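PDB 5ZNM: colicin-D from Escherichia coli, which is a plasmid-encoded bacteriocin that enters sensitive Escherichia coli cells and stops protein synthesis through the tRNase activity of its C-terminal domain. Local coordinates for the interface of chains A and B. Residues are numbered along the deposited sequence; one frame, centred on the assembly and turned at random. Chains: chain A/B, Colicin-D.

The interface of chains A and B. Residues chain A 54-55, 70-71, 269; chain B 215-218.
B:Pro217 presents the CB-CG-CD edge of its ring to chain A: CD to A:Ala269, CG to A:Ala54 and A:Ser55, and CB nearest A:Gly71. The proline belongs to a PQPS loop that follows strand 207-212 in this colicin of the cloacin family, and the patch is part of a two-fold symmetric interface in the central part of the toxin, recurring with the chains exchanged; the structure alone does not show whether this dimer forms in solution.

Two carbon-carbon pairs make the apolar contact. CD of B:Pro217 meets the methyl CB of A:Ala269 at 3.7 Å, while CG reaches CB of A:Ser55 at 4.0 Å.

Van der Waals contacts of carbon with oxygen surround them. CG of B:Pro217 also touches the carbonyl O of A:Ala54. CB of A:Ala269 lies 3.3 Å from the carbonyl O of B:Pro215, whose own ring packs by CB and CG against O of A:Ala269. O of B:Pro217 sits against CA of A:Gly71, at the end of strand 65-71. CB of A:Ser55 lies 3.6 Å from OG of B:Ser218, which stands between its backbone N and carbonyl carbon (chi1 42°).

Polar groups join through water rather than directly. Water 1 gathers O of A:Ser55, N of A:Gly71 and, more distantly, the hydroxyl OG of B:Ser218 (3.1 Å). Water 2 links OG of A:Ser55 to O of B:Ser218, 2.8 Å from each. With OG anti to the carbonyl carbon (chi1 -64°), A:Ser55 directs its hydroxyl to water 2, whereas the backbone O of the same residue meets water 1.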
ATOM      1  N   ALA A  54       7.425   3.441   6.947  1.00 16.66           N
ATOM      2  CA  ALA A  54       6.557   3.751   8.077  1.00 18.51           C
ATOM      3  C   ALA A  54       5.119   3.324   7.803  1.00 21.92           C
ATOM      4  O   ALA A  54       4.631   3.412   6.670  1.00 17.49           O
ATOM      5  CB  ALA A  54       6.604   5.244   8.396  1.00 16.37           C
ATOM      6  N   SER A  55       4.442   2.862   8.858  1.00 15.87           N
ATOM      7  CA  SER A  55       3.017   2.531   8.805  1.00 19.20           C
ATOM      8  C   SER A  55       2.722   1.425   7.799  1.00 20.32           C
ATOM      9  O   SER A  55       1.675   1.419   7.161  1.00 19.16           O
ATOM     10  CB  SER A  55       2.166   3.768   8.488  1.00 20.69           C
ATOM     11  OG  SER A  55       2.286   4.732   9.527  1.00 23.97           O
ATOM     12  N   ALA A  70       1.212  -0.493   2.197  1.00 17.41           N
ATOM     13  CA  ALA A  70       1.077   0.752   2.927  1.00 17.75           C
ATOM     14  C   ALA A  70      -0.060   1.554   2.315  1.00 20.29           C
ATOM     15  O   ALA A  70      -0.409   1.375   1.147  1.00 22.19           O
ATOM     16  CB  ALA A  70       2.386   1.564   2.918  1.00 20.50           C
ATOM     17  N   GLY A  71      -0.650   2.412   3.125  1.00 21.89           N
ATOM     18  CA  GLY A  71      -1.786   3.192   2.699  1.00 25.06           C
ATOM     19  C   GLY A  71      -3.090   2.611   3.198  1.00 28.23           C
ATOM     20  O   GLY A  71      -3.153   1.669   3.989  1.00 25.99           O
ATOM     21  N   ALA A 269       6.365   8.299   9.755  1.00 15.28           N
ATOM     22  CA  ALA A 269       6.382   8.712   8.351  1.00 20.30           C
ATOM     23  C   ALA A 269       7.067  10.068   8.168  1.00 18.42           C
ATOM     24  O   ALA A 269       7.804  10.274   7.193  1.00 17.22           O
ATOM     25  CB  ALA A 269       4.950   8.736   7.797  1.00 12.69           C
TER
ATOM     26  N   PRO B 215       5.471  13.067   4.197  1.00 14.34           N
ATOM     27  CA  PRO B 215       4.978  11.725   3.850  1.00 16.87           C
ATOM     28  C   PRO B 215       3.943  11.259   4.859  1.00 17.07           C
ATOM     29  O   PRO B 215       4.122  11.402   6.069  1.00 19.45           O
ATOM     30  CB  PRO B 215       6.243  10.851   3.909  1.00 19.97           C
ATOM     31  CG  PRO B 215       7.384  11.824   3.673  1.00 17.56           C
ATOM     32  CD  PRO B 215       6.939  13.097   4.361  1.00 14.01           C
ATOM     33  N   GLN B 216       2.833  10.717   4.360  1.00 15.42           N
ATOM     34  CA  GLN B 216       1.704  10.360   5.219  1.00 18.28           C
ATOM     35  C   GLN B 216       0.907   9.239   4.577  1.00 19.77           C
ATOM     36  O   GLN B 216      -0.200   9.453   4.062  1.00 24.64           O
ATOM     37  CB  GLN B 216       0.821  11.575   5.464  1.00 22.95           C
ATOM     38  CG  GLN B 216      -0.023  11.481   6.717  1.00 22.13           C
ATOM     39  CD  GLN B 216      -0.524  12.856   7.124  1.00 29.50           C
ATOM     40  OE1 GLN B 216      -1.611  13.270   6.714  1.00 19.85           O
ATOM     41  NE2 GLN B 216       0.287  13.587   7.903  1.00 23.32           N
ATOM     42  N   PRO B 217       1.443   8.015   4.588  1.00 18.72           N
ATOM     43  CA  PRO B 217       0.669   6.881   4.046  1.00 24.11           C
ATOM     44  C   PRO B 217      -0.627   6.640   4.799  1.00 28.85           C
ATOM     45  O   PRO B 217      -1.608   6.146   4.215  1.00 27.01           O
ATOM     46  CB  PRO B 217       1.641   5.700   4.189  1.00 19.98           C
ATOM     47  CG  PRO B 217       2.553   6.114   5.310  1.00 18.89           C
ATOM     48  CD  PRO B 217       2.747   7.586   5.110  1.00 17.27           C
ATOM     49  N   SER B 218      -0.646   6.946   6.091  1.00 29.32           N
ATOM     50  CA  SER B 218      -1.879   7.027   6.854  1.00 30.51           C
ATOM     51  C   SER B 218      -1.666   8.041   7.968  1.00 28.80           C
ATOM     52  O   SER B 218      -0.550   8.511   8.204  1.00 26.29           O
ATOM     53  CB  SER B 218      -2.303   5.661   7.398  1.00 38.99           C
ATOM     54  OG  SER B 218      -1.192   4.949   7.891  1.00 33.50           O
TER
HETATM   55  O   HOH W   1      -0.021   2.994   5.769  1.00 27.00           O
HETATM   56  O   HOH W   2       1.923   7.426   8.777  1.00 27.91           O